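Local coordinates for DUF4973 domain-containing protein (Bacteroides thetaiotaomicron, PDB 4QNI) that is of unknown function but probably serves as an auxiliary nutrient-binding lipoprotein built from two beta-rich domains, at residues F125-I130 against I165-D170; G38-G43 against I211-I216; I130-K135 against R207-D212. All coordinates share one frame; numbering follows the deposited sequence.

Contact 1: F125-I130 against I165-D170; sequences FDFRNI and IFPFND. With EDO (1,2-ethanediol), chain I; EDO (1,2-ethanediol), chain F.
Asp-126 OD1, on the residue between the two phenylalanines that pack against Ile-165 and Pro-167, takes Arg-128 NE on its syn lone pair at 2.9 Å, and the amide N of Arg-128 adds a weak second bond. Arg-128 NH2 meets Asp-126 OD2, also at 2.9 Å, so the guanidinium grips the carboxylate side-on with two nitrogens and keeps it nearly in its own plane. The chain then reverses in a type II turn closed by Ile-130 N to Phe-127 O at 3.0 Å, with Asn-129 at the positive phi of the third position. Strand 118-126 belongs to a three-stranded antiparallel sheet and strand 160-168 to a mixed one, and their meeting is consistent with the sandwich-like packing of an E-set, immunoglobulin-like domain. Pro-167 CG sits over the centre of the Phe-127 ring, 3.8 Å from the centroid and 10° off the normal, a CH-pi contact; the opposite face is covered toward its rim by Phe-125 CB. With CG2 anti to the backbone N (chi1 -54° for CG1), Ile-165 splits its branches: CG2 touches Phe-127 CE1 at 3.7 Å, while CD1 meets Phe-125 CZ at 4.0 Å. Val-29 of strand 24-30 touches both phenylalanines. Farther along, Phe-168 O accepts a weak bond from a 1,2-ethanediol hydroxyl, and the Phe-168 ring meets that of Trp-333.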
loop_
_atom_site.group_PDB
_atom_site.type_symbol
_atom_site.label_atom_id
_atom_site.label_comp_id
_atom_site.label_asym_id
_atom_site.label_seq_id
_atom_site.Cartn_x
_atom_site.Cartn_y
_atom_site.Cartn_z
ATOM N N PHE A 125 -32.872 3.438 -18.710
ATOM C CA PHE A 125 -33.058 4.530 -17.780
ATOM C C PHE A 125 -34.042 5.562 -18.280
ATOM O O PHE A 125 -34.112 5.863 -19.472
ATOM C CB PHE A 125 -31.726 5.247 -17.488
ATOM C CG PHE A 125 -30.701 4.416 -16.773
ATOM C CD1 PHE A 125 -30.747 4.262 -15.393
ATOM C CD2 PHE A 125 -29.651 3.827 -17.474
ATOM C CE1 PHE A 125 -29.775 3.520 -14.726
ATOM C CE2 PHE A 125 -28.675 3.080 -16.802
ATOM C CZ PHE A 125 -28.767 2.899 -15.442
ATOM N N ASP A 126 -34.772 6.137 -17.314
ATOM C CA ASP A 126 -35.710 7.225 -17.498
ATOM C C ASP A 126 -35.341 8.235 -16.438
ATOM O O ASP A 126 -35.685 8.060 -15.264
ATOM C CB ASP A 126 -37.172 6.758 -17.412
ATOM C CG ASP A 126 -38.157 7.832 -17.839
ATOM O OD1 ASP A 126 -37.726 8.988 -18.048
ATOM O OD2 ASP A 126 -39.351 7.515 -17.983
ATOM N N PHE A 127 -34.526 9.222 -16.841
ATOM C CA PHE A 127 -33.981 10.225 -15.945
ATOM C C PHE A 127 -34.863 11.466 -15.854
ATOM O O PHE A 127 -34.539 12.392 -15.116
ATOM C CB PHE A 127 -32.574 10.604 -16.382
ATOM C CG PHE A 127 -31.499 9.525 -16.393
ATOM C CD1 PHE A 127 -31.220 8.784 -15.244
ATOM C CD2 PHE A 127 -30.684 9.339 -17.513
ATOM C CE1 PHE A 127 -30.193 7.831 -15.239
ATOM C CE2 PHE A 127 -29.647 8.397 -17.500
ATOM C CZ PHE A 127 -29.394 7.665 -16.358
ATOM N N ARG A 128 -35.978 11.493 -16.575
ATOM C CA ARG A 128 -36.894 12.632 -16.530
ATOM C C ARG A 128 -37.306 12.976 -15.093
ATOM O O ARG A 128 -37.783 12.121 -14.343
ATOM C CB ARG A 128 -38.125 12.353 -17.383
ATOM C CG ARG A 128 -37.786 12.459 -18.861
ATOM C CD ARG A 128 -38.968 12.141 -19.726
ATOM N NE ARG A 128 -39.505 10.809 -19.466
ATOM C CZ ARG A 128 -40.687 10.378 -19.890
ATOM N NH1 ARG A 128 -41.481 11.180 -20.591
ATOM N NH2 ARG A 128 -41.079 9.142 -19.629
ATOM N N ASN A 129 -37.039 14.223 -14.717
ATOM C CA ASN A 129 -37.322 14.865 -13.431
ATOM C C ASN A 129 -36.554 14.274 -12.269
ATOM O O ASN A 129 -36.939 14.513 -11.120
ATOM C CB ASN A 129 -38.815 14.890 -13.110
ATOM C CG ASN A 129 -39.561 15.759 -14.065
ATOM O OD1 ASN A 129 -39.203 16.909 -14.308
ATOM N ND2 ASN A 129 -40.544 15.189 -14.692
ATOM N N ILE A 130 -35.440 13.549 -12.538
ATOM C CA ILE A 130 -34.645 12.997 -11.449
ATOM C C ILE A 130 -34.072 14.178 -10.613
ATOM O O ILE A 130 -33.733 15.239 -11.163
ATOM C CB ILE A 130 -33.549 12.017 -11.953
ATOM C CG1 ILE A 130 -33.105 11.061 -10.821
ATOM C CG2 ILE A 130 -32.337 12.744 -12.650
ATOM C CD1 ILE A 130 -32.206 9.906 -11.255
ATOM N N ILE A 165 -25.093 6.230 -10.317
ATOM C CA ILE A 165 -25.424 6.631 -11.675
ATOM C C ILE A 165 -25.367 8.111 -11.823
ATOM O O ILE A 165 -26.084 8.849 -11.119
ATOM C CB ILE A 165 -26.822 6.110 -12.116
ATOM C CG1 ILE A 165 -26.961 4.566 -11.929
ATOM C CG2 ILE A 165 -27.165 6.583 -13.537
ATOM C CD1 ILE A 165 -26.006 3.734 -12.672
ATOM N N PHE A 166 -24.555 8.548 -12.770
ATOM C CA PHE A 166 -24.538 9.956 -13.144
ATOM C C PHE A 166 -25.049 10.144 -14.572
ATOM O O PHE A 166 -24.301 9.865 -15.513
ATOM C CB PHE A 166 -23.138 10.598 -13.034
ATOM C CG PHE A 166 -22.627 10.780 -11.636
ATOM C CD1 PHE A 166 -23.208 11.715 -10.781
ATOM C CD2 PHE A 166 -21.578 10.009 -11.160
ATOM C CE1 PHE A 166 -22.735 11.875 -9.475
ATOM C CE2 PHE A 166 -21.104 10.182 -9.859
ATOM C CZ PHE A 166 -21.691 11.104 -9.026
ATOM N N PRO A 167 -26.277 10.652 -14.780
ATOM C CA PRO A 167 -26.634 11.114 -16.132
ATOM C C PRO A 167 -25.691 12.252 -16.540
ATOM O O PRO A 167 -25.214 13.004 -15.680
ATOM C CB PRO A 167 -28.057 11.672 -15.969
ATOM C CG PRO A 167 -28.482 11.301 -14.619
ATOM C CD PRO A 167 -27.278 11.087 -13.793
ATOM N N PHE A 168 -25.406 12.393 -17.812
ATOM C CA PHE A 168 -24.607 13.542 -18.207
ATOM C C PHE A 168 -25.210 14.193 -19.420
ATOM O O PHE A 168 -25.731 13.498 -20.288
ATOM C CB PHE A 168 -23.125 13.202 -18.439
ATOM C CG PHE A 168 -22.802 12.257 -19.571
ATOM C CD1 PHE A 168 -22.563 12.740 -20.859
ATOM C CD2 PHE A 168 -22.667 10.888 -19.339
ATOM C CE1 PHE A 168 -22.245 11.861 -21.904
ATOM C CE2 PHE A 168 -22.319 10.015 -20.381
ATOM C CZ PHE A 168 -22.096 10.510 -21.646
ATOM N N ASN A 169 -25.131 15.523 -19.480
ATOM C CA ASN A 169 -25.513 16.304 -20.639
ATOM C C ASN A 169 -24.209 16.995 -21.104
ATOM O O ASN A 169 -23.128 16.628 -20.621
ATOM C CB ASN A 169 -26.675 17.268 -20.313
ATOM C CG ASN A 169 -26.372 18.318 -19.260
ATOM O OD1 ASN A 169 -25.221 18.576 -18.907
ATOM N ND2 ASN A 169 -27.408 18.911 -18.691
ATOM N N ASP A 170 -24.276 17.963 -22.029
ATOM C CA ASP A 170 -23.055 18.629 -22.522
ATOM C C ASP A 170 -22.382 19.517 -21.475
ATOM O O ASP A 170 -21.291 19.987 -21.709
ATOM C CB ASP A 170 -23.381 19.498 -23.776
ATOM C CG ASP A 170 -23.865 18.733 -24.999
ATOM O OD1 ASP A 170 -23.570 17.528 -25.102
ATOM O OD2 ASP A 170 -24.498 19.352 -25.874
HETATM C C1 EDO I . -28.162 14.690 -24.059
HETATM O O1 EDO I . -28.180 16.062 -23.695
HETATM C C2 EDO I . -27.332 13.820 -23.075
HETATM O O2 EDO I . -25.934 13.838 -23.389
HETATM C C1 EDO F . -19.334 19.019 -24.354
HETATM O O1 EDO F . -18.570 19.453 -23.238
HETATM C C2 EDO F . -18.921 17.573 -24.743
HETATM O O2 EDO F . -19.667 17.127 -25.876
#

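Contact 2: G38-G43 against I211-I216; sequences GNYAEG and IDEQTI
Tyr-40 carries CG anti to its carbonyl carbon (chi1 -63°), and Glu-213, with the same first turn, runs on extended (chi2 178°), which brings the two polar ends together from opposite directions although the nearest CA atoms, those of these two residues, stay 12.2 Å apart. Tyr-40 OH donates to Glu-213 OE2 over a short 2.5 Å, meeting the oxygen on its syn side and somewhat out of the carboxylate plane. Glu-213 OE2 also lies at the edge of the ring, 3.1 Å from Tyr-40 CE1, with ring and carboxylate only 29° from coplanar. Ser-32 OG is a second hydrogen-bond partner of OE2, and the Tyr-40 side chain also touches Ser-32. With an alanine in place of Glu-213, the Tyr-40 hydroxyl would probably lose its acceptor and the ring would be freer to swing at the surface. Behind Glu-213 the loop is tied to itself: Asp-212 OD1 accepts from Thr-215 OG1 at 2.6 Å and from Gln-214 N at 3.1 Å, the two donors approaching from opposite faces of the carboxylate, while Thr-215 O receives Ile-211 N at 2.9 Å and also Asp-212 N. These bonds close the loop that carries Glu-213. The arrangement is that of a beta-hairpin connection between strands 205-210 and 215-219, shaped by an Asx turn at Asp-212 and reaching a loop that precedes strand 47-56.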
loop_
_atom_site.group_PDB
_atom_site.type_symbol
_atom_site.label_atom_id
_atom_site.label_comp_id
_atom_site.label_asym_id
_atom_site.label_seq_id
_atom_site.Cartn_x
_atom_site.Cartn_y
_atom_site.Cartn_z
ATOM N N GLY A 38 -28.093 13.169 -33.835
ATOM C CA GLY A 38 -28.789 13.781 -32.701
ATOM C C GLY A 38 -30.235 13.380 -32.456
ATOM O O GLY A 38 -30.885 13.991 -31.603
ATOM N N ASN A 39 -30.761 12.359 -33.187
ATOM C CA ASN A 39 -32.125 11.828 -32.976
ATOM C C ASN A 39 -32.129 10.838 -31.787
ATOM O O ASN A 39 -31.190 10.054 -31.640
ATOM C CB ASN A 39 -32.683 11.124 -34.227
ATOM C CG ASN A 39 -32.422 11.799 -35.559
ATOM O OD1 ASN A 39 -31.784 11.222 -36.446
ATOM N ND2 ASN A 39 -32.929 13.016 -35.744
ATOM N N TYR A 40 -33.207 10.842 -30.985
ATOM C CA TYR A 40 -33.353 10.003 -29.805
ATOM C C TYR A 40 -33.471 8.520 -30.127
ATOM O O TYR A 40 -34.353 8.089 -30.870
ATOM C CB TYR A 40 -34.549 10.449 -28.978
ATOM C CG TYR A 40 -34.396 11.855 -28.451
ATOM C CD1 TYR A 40 -33.471 12.150 -27.451
ATOM C CD2 TYR A 40 -35.210 12.885 -28.916
ATOM C CE1 TYR A 40 -33.332 13.440 -26.958
ATOM C CE2 TYR A 40 -35.077 14.183 -28.430
ATOM C CZ TYR A 40 -34.140 14.455 -27.449
ATOM O OH TYR A 40 -34.020 15.732 -26.967
ATOM N N ALA A 41 -32.616 7.746 -29.474
ATOM C CA ALA A 41 -32.480 6.312 -29.644
ATOM C C ALA A 41 -33.254 5.510 -28.631
ATOM O O ALA A 41 -33.530 4.341 -28.897
ATOM C CB ALA A 41 -31.009 5.943 -29.557
ATOM N N GLU A 42 -33.583 6.087 -27.459
ATOM C CA GLU A 42 -34.244 5.293 -26.422
ATOM C C GLU A 42 -35.649 5.769 -26.046
ATOM O O GLU A 42 -36.159 5.379 -24.986
ATOM C CB GLU A 42 -33.354 5.185 -25.184
ATOM C CG GLU A 42 -32.337 4.066 -25.304
ATOM C CD GLU A 42 -32.856 2.641 -25.393
ATOM O OE1 GLU A 42 -33.935 2.341 -24.827
ATOM O OE2 GLU A 42 -32.158 1.811 -26.020
ATOM N N GLY A 43 -36.292 6.503 -26.954
ATOM C CA GLY A 43 -37.667 6.966 -26.783
ATOM C C GLY A 43 -37.865 8.448 -26.530
ATOM O O GLY A 43 -39.009 8.900 -26.396
ATOM N N ILE A 211 -30.163 18.175 -14.716
ATOM C CA ILE A 211 -31.598 18.422 -14.482
ATOM C C ILE A 211 -32.303 17.926 -15.739
ATOM O O ILE A 211 -33.168 17.046 -15.672
ATOM C CB ILE A 211 -31.950 19.875 -14.088
ATOM C CG1 ILE A 211 -31.494 20.122 -12.629
ATOM C CG2 ILE A 211 -33.477 20.122 -14.251
ATOM C CD1 ILE A 211 -31.759 21.534 -12.074
ATOM N N ASP A 212 -31.905 18.472 -16.880
ATOM C CA ASP A 212 -32.349 18.046 -18.203
ATOM C C ASP A 212 -31.180 18.280 -19.192
ATOM O O ASP A 212 -30.033 18.425 -18.740
ATOM C CB ASP A 212 -33.666 18.724 -18.618
ATOM C CG ASP A 212 -33.654 20.241 -18.674
ATOM O OD1 ASP A 212 -32.560 20.827 -18.916
ATOM O OD2 ASP A 212 -34.749 20.843 -18.560
ATOM N N GLU A 213 -31.439 18.281 -20.505
ATOM C CA GLU A 213 -30.395 18.450 -21.533
ATOM C C GLU A 213 -29.662 19.789 -21.501
ATOM O O GLU A 213 -28.509 19.849 -21.936
ATOM C CB GLU A 213 -30.984 18.318 -22.936
ATOM C CG GLU A 213 -31.418 16.922 -23.302
ATOM C CD GLU A 213 -32.046 16.792 -24.678
ATOM O OE1 GLU A 213 -32.212 17.818 -25.380
ATOM O OE2 GLU A 213 -32.342 15.643 -25.070
ATOM N N GLN A 214 -30.339 20.855 -21.059
ATOM C CA GLN A 214 -29.783 22.219 -21.098
ATOM C C GLN A 214 -29.687 22.841 -19.719
ATOM O O GLN A 214 -29.494 24.064 -19.595
ATOM C CB GLN A 214 -30.693 23.112 -21.983
ATOM C CG GLN A 214 -30.715 22.716 -23.457
ATOM C CD GLN A 214 -29.349 22.837 -24.108
ATOM O OE1 GLN A 214 -28.927 21.952 -24.863
ATOM N NE2 GLN A 214 -28.615 23.933 -23.828
ATOM N N THR A 215 -29.838 22.006 -18.675
ATOM C CA THR A 215 -29.841 22.502 -17.308
ATOM C C THR A 215 -29.094 21.571 -16.383
ATOM O O THR A 215 -29.260 20.351 -16.417
ATOM C CB THR A 215 -31.301 22.697 -16.780
ATOM O OG1 THR A 215 -32.176 23.121 -17.825
ATOM C CG2 THR A 215 -31.397 23.652 -15.615
ATOM N N ILE A 216 -28.331 22.181 -15.501
ATOM C CA ILE A 216 -27.634 21.498 -14.415
ATOM C C ILE A 216 -28.008 22.225 -13.136
ATOM O O ILE A 216 -28.639 23.300 -13.184
ATOM C CB ILE A 216 -26.068 21.481 -14.637
ATOM C CG1 ILE A 216 -25.444 22.897 -14.635
ATOM C CG2 ILE A 216 -25.663 20.682 -15.892
ATOM C CD1 ILE A 216 -23.842 22.913 -14.515
#

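Contact 3: I130-K135 against R207-D212; sequences IDMSEK and RGYVID
Selenomethionine Met-132 presses its CB against Tyr-209 CB at 3.7 Å, and Met-132 CB also lies 3.8 Å from Tyr-209 CD2, obliquely to the ring. Met-132 CG rests 3.5 Å from Val-210 O. The side chain bends at chi2 (-65°) and chi3 (-70°), and it also packs on Phe-166 and Pro-167 of strand 160-168. Arg-207 CG covers one face of the Tyr-209 ring toward its rim; the hydroxyl of that ring is hydrogen-bonded to Glu-225, which also forms a salt bridge with Arg-207. This close, largely apolar part joins a type I turn, Asp-131 to Glu-134, to Tyr-209 and Val-210 of the 207-212 segment. Toward Ile-130 and Ile-211 the backbones stand slightly farther apart and water bridges them. One water holds three groups: it donates to Ile-130 O at 2.8 Å and to Val-210 O at 2.8 Å, and accepts from Met-132 N at 3.0 Å. A second donates to Ile-130 O and to Ile-211 O, the latter at 2.7 Å, so that Ile-130 O is gripped by both waters. The carbonyls facing one another here are all acceptors and cannot bond directly; the waters supply the protons that let these backbone oxygens lie together, making hydration an integral part of the join.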
loop_
_atom_site.group_PDB
_atom_site.type_symbol
_atom_site.label_atom_id
_atom_site.label_comp_id
_atom_site.label_asym_id
_atom_site.label_seq_id
_atom_site.Cartn_x
_atom_site.Cartn_y
_atom_site.Cartn_z
ATOM N N ILE A 130 -35.440 13.549 -12.538
ATOM C CA ILE A 130 -34.645 12.997 -11.449
ATOM C C ILE A 130 -34.072 14.178 -10.613
ATOM O O ILE A 130 -33.733 15.239 -11.163
ATOM C CB ILE A 130 -33.549 12.017 -11.953
ATOM C CG1 ILE A 130 -33.105 11.061 -10.821
ATOM C CG2 ILE A 130 -32.337 12.744 -12.650
ATOM C CD1 ILE A 130 -32.206 9.906 -11.255
ATOM N N ASP A 131 -34.094 14.025 -9.290
ATOM C CA ASP A 131 -33.510 14.980 -8.371
ATOM C C ASP A 131 -32.173 14.383 -7.974
ATOM O O ASP A 131 -32.123 13.406 -7.222
ATOM C CB ASP A 131 -34.430 15.230 -7.153
ATOM C CG ASP A 131 -33.961 16.378 -6.258
ATOM O OD1 ASP A 131 -32.756 16.726 -6.308
ATOM O OD2 ASP A 131 -34.799 16.955 -5.545
HETATM N N MSE A 132 -31.093 14.920 -8.532
HETATM C CA MSE A 132 -29.745 14.405 -8.306
HETATM C C MSE A 132 -29.207 14.734 -6.893
HETATM O O MSE A 132 -28.120 14.258 -6.531
HETATM C CB MSE A 132 -28.790 14.863 -9.416
HETATM C CG MSE A 132 -29.069 14.169 -10.762
HETATM SE SE MSE A 132 -28.725 12.230 -10.677
HETATM C CE MSE A 132 -26.810 12.273 -10.528
ATOM N N SER A 133 -30.020 15.451 -6.077
ATOM C CA SER A 133 -29.768 15.765 -4.657
ATOM C C SER A 133 -29.715 14.483 -3.861
ATOM O O SER A 133 -29.013 14.388 -2.859
ATOM C CB SER A 133 -30.875 16.647 -4.103
ATOM O OG SER A 133 -30.377 17.965 -4.090
ATOM N N GLU A 134 -30.505 13.504 -4.308
ATOM C CA GLU A 134 -30.508 12.142 -3.800
ATOM C C GLU A 134 -29.319 11.513 -4.442
ATOM O O GLU A 134 -29.118 11.685 -5.650
ATOM C CB GLU A 134 -31.816 11.408 -4.188
ATOM C CG GLU A 134 -33.108 12.163 -3.931
ATOM C CD GLU A 134 -33.413 12.507 -2.488
ATOM O OE1 GLU A 134 -33.076 11.704 -1.587
ATOM O OE2 GLU A 134 -33.974 13.602 -2.259
ATOM N N LYS A 135 -28.479 10.852 -3.681
ATOM C CA LYS A 135 -27.267 10.269 -4.273
ATOM C C LYS A 135 -27.680 8.901 -4.839
ATOM O O LYS A 135 -27.434 7.865 -4.220
ATOM C CB LYS A 135 -26.161 10.209 -3.194
ATOM C CG LYS A 135 -25.744 11.604 -2.654
ATOM C CD LYS A 135 -25.119 11.576 -1.237
ATOM C CE LYS A 135 -23.890 10.701 -1.106
ATOM N NZ LYS A 135 -23.202 10.944 0.193
ATOM N N ARG A 207 -19.363 20.035 -8.372
ATOM C CA ARG A 207 -20.115 19.085 -9.170
ATOM C C ARG A 207 -21.361 19.746 -9.755
ATOM O O ARG A 207 -22.174 20.312 -9.010
ATOM C CB ARG A 207 -20.485 17.848 -8.309
ATOM C CG ARG A 207 -21.171 16.749 -9.119
ATOM C CD ARG A 207 -21.105 15.431 -8.403
ATOM N NE ARG A 207 -19.740 14.927 -8.445
ATOM C CZ ARG A 207 -19.261 13.999 -7.636
ATOM N NH1 ARG A 207 -20.024 13.485 -6.679
ATOM N NH2 ARG A 207 -18.008 13.588 -7.762
ATOM N N GLY A 208 -21.498 19.619 -11.077
ATOM C CA GLY A 208 -22.623 20.112 -11.860
ATOM C C GLY A 208 -23.481 18.910 -12.177
ATOM O O GLY A 208 -23.038 18.023 -12.903
ATOM N N TYR A 209 -24.678 18.830 -11.580
ATOM C CA TYR A 209 -25.596 17.699 -11.747
ATOM C C TYR A 209 -26.608 17.953 -12.814
ATOM O O TYR A 209 -27.154 19.047 -12.878
ATOM C CB TYR A 209 -26.357 17.447 -10.438
ATOM C CG TYR A 209 -25.480 17.210 -9.243
ATOM C CD1 TYR A 209 -24.994 18.273 -8.486
ATOM C CD2 TYR A 209 -25.161 15.917 -8.838
ATOM C CE1 TYR A 209 -24.199 18.054 -7.361
ATOM C CE2 TYR A 209 -24.423 15.688 -7.684
ATOM C CZ TYR A 209 -23.945 16.758 -6.950
ATOM O OH TYR A 209 -23.156 16.511 -5.861
ATOM N N VAL A 210 -26.961 16.927 -13.571
ATOM C CA VAL A 210 -27.983 17.064 -14.626
ATOM C C VAL A 210 -29.397 17.280 -14.053
ATOM O O VAL A 210 -29.786 16.643 -13.065
ATOM C CB VAL A 210 -27.966 15.836 -15.561
ATOM C CG1 VAL A 210 -29.122 15.868 -16.545
ATOM C CG2 VAL A 210 -26.666 15.771 -16.310
ATOM N N ILE A 211 -30.163 18.175 -14.716
ATOM C CA ILE A 211 -31.598 18.422 -14.482
ATOM C C ILE A 211 -32.303 17.926 -15.739
ATOM O O ILE A 211 -33.168 17.046 -15.672
ATOM C CB ILE A 211 -31.950 19.875 -14.088
ATOM C CG1 ILE A 211 -31.494 20.122 -12.629
ATOM C CG2 ILE A 211 -33.477 20.122 -14.251
ATOM C CD1 ILE A 211 -31.759 21.534 -12.074
ATOM N N ASP A 212 -31.905 18.472 -16.880
ATOM C CA ASP A 212 -32.349 18.046 -18.203
ATOM C C ASP A 212 -31.180 18.280 -19.192
ATOM O O ASP A 212 -30.033 18.425 -18.740
ATOM C CB ASP A 212 -33.666 18.724 -18.618
ATOM C CG ASP A 212 -33.654 20.241 -18.674
ATOM O OD1 ASP A 212 -32.560 20.827 -18.916
ATOM O OD2 ASP A 212 -34.749 20.843 -18.560
HETATM O O HOH W 1 -31.438 16.761 -10.864
HETATM O O HOH W 2 -34.580 16.701 -13.360
#

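How the contacts relate
All three contacts bring residues of the N-terminal DUF4973 region against residues of the BT_3044-like C-terminal region. The centres of contacts 1 and 2 and of contacts 1 and 3 lie about 8 Å apart, those of contacts 2 and 3 about 14 Å. Asn-169 of contact 1 ties into the segment shared by the other two: its ND2 is 2.7 Å from Asp-212 O, probably a hydrogen bond. Pro-167 CD packs 3.5 Å from Met-132 CE, joining contacts 1 and 3, which also share Ile-130. Contacts 1 and 3 are buried, whereas contact 2 is at the surface. The 1,2-ethanediol molecules nearby probably come from the crystallisation liquor and identify no substrate.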